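Local coordinates for protein IclR transcriptional regulator (Thermotoga maritima, PDB 1MKM) that probably binds DNA as a winged helix-turn-helix transcription factor of the IclR family, most likely acting as a repressor, and carries a zinc-binding C-terminal domain, at residues Lys50-Arg55 with Ile68-Phe73; Ala144-Lys149 with Gly209-Gly214. All blocks are in the same frame, centred on the assembly; numbering follows the deposited sequence.

Contact 1. Residues Lys50-Arg55 with Ile68-Phe73; sequences KGFVLR and IEYGSF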
loop_
_atom_site.group_PDB
_atom_site.type_symbol
_atom_site.label_atom_id
_atom_site.label_comp_id
_atom_site.label_asym_id
_atom_site.label_seq_id
_atom_site.Cartn_x
_atom_site.Cartn_y
_atom_site.Cartn_z
ATOM N N LYS B 50 6.602 -10.588 -26.412
ATOM C CA LYS B 50 5.341 -11.324 -26.416
ATOM C C LYS B 50 4.473 -10.957 -25.219
ATOM O O LYS B 50 3.304 -11.342 -25.160
ATOM C CB LYS B 50 5.606 -12.834 -26.421
ATOM C CG LYS B 50 6.208 -13.373 -27.716
ATOM C CD LYS B 50 5.208 -13.301 -28.848
ATOM C CE LYS B 50 5.806 -13.761 -30.167
ATOM N NZ LYS B 50 4.849 -13.476 -31.274
ATOM N N GLY B 51 5.055 -10.227 -24.265
ATOM C CA GLY B 51 4.318 -9.805 -23.089
ATOM C C GLY B 51 4.308 -10.755 -21.899
ATOM O O GLY B 51 3.579 -10.523 -20.934
ATOM N N PHE B 52 5.105 -11.820 -21.959
ATOM C CA PHE B 52 5.182 -12.788 -20.867
ATOM C C PHE B 52 5.957 -12.221 -19.710
ATOM O O PHE B 52 5.810 -12.647 -18.565
ATOM C CB PHE B 52 5.847 -14.085 -21.342
ATOM C CG PHE B 52 4.974 -14.892 -22.255
ATOM C CD1 PHE B 52 4.974 -14.661 -23.630
ATOM C CD2 PHE B 52 4.082 -15.815 -21.734
ATOM C CE1 PHE B 52 4.081 -15.342 -24.475
ATOM C CE2 PHE B 52 3.193 -16.490 -22.568
ATOM C CZ PHE B 52 3.192 -16.252 -23.940
ATOM N N VAL B 53 6.795 -11.246 -20.023
ATOM C CA VAL B 53 7.612 -10.609 -19.018
ATOM C C VAL B 53 7.581 -9.098 -19.192
ATOM O O VAL B 53 7.329 -8.590 -20.291
ATOM C CB VAL B 53 9.051 -11.130 -19.111
ATOM C CG1 VAL B 53 9.954 -10.328 -18.244
ATOM C CG2 VAL B 53 9.079 -12.585 -18.686
ATOM N N LEU B 54 7.818 -8.382 -18.097
ATOM C CA LEU B 54 7.830 -6.920 -18.121
ATOM C C LEU B 54 9.213 -6.455 -17.722
ATOM O O LEU B 54 9.788 -6.959 -16.749
ATOM C CB LEU B 54 6.798 -6.360 -17.138
ATOM C CG LEU B 54 6.466 -4.870 -17.280
ATOM C CD1 LEU B 54 6.007 -4.593 -18.708
ATOM C CD2 LEU B 54 5.368 -4.482 -16.269
ATOM N N ARG B 55 9.778 -5.517 -18.468
ATOM C CA ARG B 55 11.097 -5.062 -18.071
ATOM C C ARG B 55 11.009 -3.726 -17.363
ATOM O O ARG B 55 10.380 -2.788 -17.858
ATOM C CB ARG B 55 12.074 -4.982 -19.254
ATOM C CG ARG B 55 13.506 -4.954 -18.756
ATOM C CD ARG B 55 14.554 -5.014 -19.848
ATOM N NE ARG B 55 15.880 -5.231 -19.271
ATOM C CZ ARG B 55 16.998 -5.358 -19.984
ATOM N NH1 ARG B 55 16.960 -5.283 -21.309
ATOM N NH2 ARG B 55 18.159 -5.583 -19.366
ATOM N N ILE B 68 -1.758 -13.827 -17.673
ATOM C CA ILE B 68 -3.032 -13.482 -17.049
ATOM C C ILE B 68 -4.123 -13.566 -18.114
ATOM O O ILE B 68 -5.175 -14.176 -17.906
ATOM C CB ILE B 68 -3.011 -12.062 -16.453
ATOM C CG1 ILE B 68 -1.944 -11.975 -15.354
ATOM C CG2 ILE B 68 -4.362 -11.744 -15.876
ATOM C CD1 ILE B 68 -1.601 -10.560 -14.876
ATOM N N GLU B 69 -3.864 -12.960 -19.266
ATOM C CA GLU B 69 -4.820 -13.014 -20.362
ATOM C C GLU B 69 -5.075 -14.468 -20.806
ATOM O O GLU B 69 -6.210 -14.851 -21.114
ATOM C CB GLU B 69 -4.285 -12.221 -21.560
ATOM C CG GLU B 69 -5.223 -12.228 -22.753
ATOM C CD GLU B 69 -4.593 -11.679 -24.029
ATOM O OE1 GLU B 69 -3.426 -11.227 -23.999
ATOM O OE2 GLU B 69 -5.279 -11.708 -25.070
ATOM N N TYR B 70 -4.020 -15.281 -20.852
ATOM C CA TYR B 70 -4.160 -16.671 -21.294
ATOM C C TYR B 70 -5.050 -17.479 -20.359
ATOM O O TYR B 70 -5.907 -18.243 -20.803
ATOM C CB TYR B 70 -2.783 -17.337 -21.424
ATOM C CG TYR B 70 -2.082 -17.033 -22.729
ATOM C CD1 TYR B 70 -2.671 -16.199 -23.685
ATOM C CD2 TYR B 70 -0.819 -17.584 -23.017
ATOM C CE1 TYR B 70 -2.028 -15.921 -24.886
ATOM C CE2 TYR B 70 -0.167 -17.309 -24.210
ATOM C CZ TYR B 70 -0.775 -16.480 -25.138
ATOM O OH TYR B 70 -0.149 -16.203 -26.316
ATOM N N GLY B 71 -4.831 -17.306 -19.063
ATOM C CA GLY B 71 -5.634 -18.007 -18.086
ATOM C C GLY B 71 -7.114 -17.702 -18.263
ATOM O O GLY B 71 -7.936 -18.618 -18.228
ATOM N N SER B 72 -7.449 -16.422 -18.456
ATOM C CA SER B 72 -8.843 -15.996 -18.650
ATOM C C SER B 72 -9.456 -16.639 -19.878
ATOM O O SER B 72 -10.619 -17.036 -19.854
ATOM C CB SER B 72 -8.930 -14.477 -18.795
ATOM O OG SER B 72 -8.403 -13.852 -17.655
ATOM N N PHE B 73 -8.676 -16.723 -20.960
ATOM C CA PHE B 73 -9.125 -17.347 -22.206
ATOM C C PHE B 73 -9.495 -18.818 -21.984
ATOM O O PHE B 73 -10.487 -19.312 -22.526
ATOM C CB PHE B 73 -8.020 -17.282 -23.270
ATOM C CG PHE B 73 -8.120 -16.102 -24.198
ATOM C CD1 PHE B 73 -7.198 -15.063 -24.127
ATOM C CD2 PHE B 73 -9.108 -16.050 -25.179
ATOM C CE1 PHE B 73 -7.252 -13.985 -25.027
ATOM C CE2 PHE B 73 -9.176 -14.979 -26.084
ATOM C CZ PHE B 73 -8.242 -13.945 -26.005
#
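F52 and Y70 meet ring to ring where the winged helix-turn-helix domain leads into helix 66-75, and they alone carry the contact, which buries 77 Å² in total. The evidence for their mutual orientation is threefold: the side chains cross at about a right angle, the ring planes stand at 71°, and the centroids lie 5.7 Å apart. In both residues CG lies anti to the carbonyl carbon (chi1 -72° in F52, -82° in Y70), which carries the two rings into the gap between backbones whose nearest CA atoms, those of F52 and I68, are 9.1 Å apart.

F52 follows directly on G51, where helix 37-50 ends in a Schellman motif, and stands just ahead of strand 53-55, the first strand of the two-stranded wing. Its ring also packs on L14 of helix 6-19 and meets F11 of the second subunit. The phenol of Y70 is tied to the second subunit, its OH hydrogen-bonding to OD1 of D15 there, which satisfies the polar end of a buried side chain. Between the rings, the nearest atoms are F52 CZ and Y70 CE2, 3.5 Å apart, with F52 CE2 next at 3.8 Å from the same Y70 CE2.

Contact 2. Residues Ala144-Lys149 with Gly209-Gly214; sequences AFVPEK and GYPVAG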
loop_
_atom_site.group_PDB
_atom_site.type_symbol
_atom_site.label_atom_id
_atom_site.label_comp_id
_atom_site.label_asym_id
_atom_site.label_seq_id
_atom_site.Cartn_x
_atom_site.Cartn_y
_atom_site.Cartn_z
ATOM N N ALA B 144 -19.443 -40.080 -6.876
ATOM C CA ALA B 144 -20.644 -40.710 -6.347
ATOM C C ALA B 144 -21.776 -40.645 -7.352
ATOM O O ALA B 144 -22.932 -40.875 -7.005
ATOM C CB ALA B 144 -21.065 -40.030 -5.049
ATOM N N PHE B 145 -21.446 -40.317 -8.596
ATOM C CA PHE B 145 -22.455 -40.228 -9.641
ATOM C C PHE B 145 -21.917 -40.581 -11.017
ATOM O O PHE B 145 -22.647 -40.519 -12.008
ATOM C CB PHE B 145 -23.088 -38.831 -9.671
ATOM C CG PHE B 145 -24.033 -38.571 -8.531
ATOM C CD1 PHE B 145 -23.554 -38.184 -7.283
ATOM C CD2 PHE B 145 -25.405 -38.756 -8.697
ATOM C CE1 PHE B 145 -24.422 -37.989 -6.216
ATOM C CE2 PHE B 145 -26.284 -38.561 -7.637
ATOM C CZ PHE B 145 -25.790 -38.178 -6.393
ATOM N N VAL B 146 -20.638 -40.943 -11.083
ATOM C CA VAL B 146 -20.044 -41.334 -12.354
ATOM C C VAL B 146 -20.624 -42.707 -12.650
ATOM O O VAL B 146 -20.658 -43.565 -11.767
ATOM C CB VAL B 146 -18.495 -41.454 -12.265
ATOM C CG1 VAL B 146 -17.886 -40.100 -11.951
ATOM C CG2 VAL B 146 -18.097 -42.474 -11.199
ATOM N N PRO B 147 -21.117 -42.931 -13.879
ATOM C CA PRO B 147 -21.671 -44.254 -14.166
ATOM C C PRO B 147 -20.790 -45.365 -13.585
ATOM O O PRO B 147 -19.574 -45.394 -13.805
ATOM C CB PRO B 147 -21.736 -44.264 -15.686
ATOM C CG PRO B 147 -22.145 -42.848 -15.977
ATOM C CD PRO B 147 -21.227 -42.051 -15.057
ATOM N N GLU B 148 -21.426 -46.245 -12.813
ATOM C CA GLU B 148 -20.782 -47.380 -12.151
ATOM C C GLU B 148 -19.615 -47.973 -12.932
ATOM O O GLU B 148 -18.561 -48.262 -12.364
ATOM C CB GLU B 148 -21.832 -48.461 -11.881
ATOM C CG GLU B 148 -22.855 -48.613 -13.003
ATOM C CD GLU B 148 -22.220 -48.997 -14.331
ATOM O OE1 GLU B 148 -21.713 -50.132 -14.437
ATOM O OE2 GLU B 148 -22.215 -48.164 -15.265
ATOM N N LYS B 149 -19.821 -48.154 -14.235
ATOM C CA LYS B 149 -18.817 -48.702 -15.143
ATOM C C LYS B 149 -17.525 -47.897 -15.061
ATOM O O LYS B 149 -16.461 -48.430 -14.725
ATOM C CB LYS B 149 -19.350 -48.660 -16.576
ATOM C CG LYS B 149 -18.334 -49.033 -17.638
ATOM C CD LYS B 149 -18.891 -48.769 -19.025
ATOM C CE LYS B 149 -17.849 -49.029 -20.100
ATOM N NZ LYS B 149 -18.322 -48.589 -21.438
ATOM N N GLY B 209 -27.233 -35.804 -17.170
ATOM C CA GLY B 209 -26.961 -36.020 -15.761
ATOM C C GLY B 209 -25.656 -36.723 -15.417
ATOM O O GLY B 209 -25.654 -37.719 -14.688
ATOM N N TYR B 210 -24.547 -36.219 -15.946
ATOM C CA TYR B 210 -23.235 -36.787 -15.656
ATOM C C TYR B 210 -22.576 -35.816 -14.663
ATOM O O TYR B 210 -22.876 -34.614 -14.669
ATOM C CB TYR B 210 -22.413 -36.899 -16.953
ATOM C CG TYR B 210 -21.005 -37.450 -16.786
ATOM C CD1 TYR B 210 -20.771 -38.824 -16.610
ATOM C CD2 TYR B 210 -19.898 -36.597 -16.801
ATOM C CE1 TYR B 210 -19.459 -39.332 -16.455
ATOM C CE2 TYR B 210 -18.593 -37.091 -16.645
ATOM C CZ TYR B 210 -18.378 -38.457 -16.471
ATOM O OH TYR B 210 -17.083 -38.916 -16.285
ATOM N N PRO B 211 -21.701 -36.322 -13.773
ATOM C CA PRO B 211 -21.042 -35.439 -12.803
ATOM C C PRO B 211 -19.867 -34.681 -13.430
ATOM O O PRO B 211 -18.730 -35.151 -13.402
ATOM C CB PRO B 211 -20.589 -36.409 -11.718
ATOM C CG PRO B 211 -20.214 -37.618 -12.522
ATOM C CD PRO B 211 -21.376 -37.735 -13.495
ATOM N N VAL B 212 -20.147 -33.508 -13.988
ATOM C CA VAL B 212 -19.116 -32.698 -14.624
ATOM C C VAL B 212 -18.475 -31.657 -13.715
ATOM O O VAL B 212 -17.520 -30.992 -14.118
ATOM C CB VAL B 212 -19.666 -31.940 -15.831
ATOM C CG1 VAL B 212 -20.246 -32.911 -16.830
ATOM C CG2 VAL B 212 -20.705 -30.925 -15.367
ATOM N N ALA B 213 -18.990 -31.497 -12.501
ATOM C CA ALA B 213 -18.420 -30.500 -11.604
ATOM C C ALA B 213 -18.617 -30.780 -10.127
ATOM O O ALA B 213 -19.396 -31.647 -9.734
ATOM C CB ALA B 213 -18.979 -29.131 -11.938
ATOM N N GLY B 214 -17.892 -30.024 -9.314
ATOM C CA GLY B 214 -17.991 -30.176 -7.884
ATOM C C GLY B 214 -17.899 -28.815 -7.233
ATOM O O GLY B 214 -17.029 -28.018 -7.580
#
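P211 lies against F145 and V146, while the neighbouring Y210 takes P147, so two consecutive residues leading into strand 211-220 receive the loop leading into helix 148-157. P211 has the larger share, its pyrrolidine ring being touched at three carbons. CG meets V146 CG1 at 3.5 Å, tighter than usual for two carbons, and the two side chains cross at about a right angle. CD lies 3.4 Å from the carbonyl O of F145, and CB faces F145 CB at 4.0 Å. The F145 ring takes no part in this pairing; it meets the ring of F205 and packs on P203, both in strand 197-205.

P147 brings CD to the edge of the Y210 ring, near its plane, 3.5 Å from CE1 and 3.6 Å from CD1. Chi1 of Y210 (179°) sets CG opposite the backbone N, and the ring then reaches P147 with its edge while one face is covered by P211 CD, 3.3 Å above the plane and offset toward the rim. Replacing P211 by alanine removes CG and CD, which would probably leave a gap beside V146 CG1 and F145 O and bare part of that face of the Y210 ring.

Further out, the phenol OH of Y210 hydrogen-bonds to E150 of helix 148-157 and to K104, tying the ring to both the helix and strand 98-105. The backbone N of Y210 is held by D206, P211 centres an inverse gamma turn, and V212 with A213 forms a classic beta bulge opposite I204. The contact thus joins a loop to the central antiparallel sheet of the C-terminal domain. With 193 Å² buried and no hydrogen bond between the two segments, its chemistry implies cohesion by carbon packing, while polar anchoring comes from neighbours.

Contact 1 and contact 2 sit on opposite sides of the chain's centre, their own centres 35 Å apart and their nearest atoms about 16 Å apart, and they share no helix or strand. Contact 1 is wholly buried, both touching residues being enclosed with help from the second subunit; contact 2 is partly buried, has P147 exposed, and is touched by no other chain of the assembly. The chemistry follows the place: a lone aromatic pair at the junction covered by the second subunit beside the DNA-binding domain, against proline rings packed on a valine, a tyrosine edge and the backbone where a loop meets the sheet of the C-terminal domain. Each includes a tyrosine whose hydroxyl bonds elsewhere.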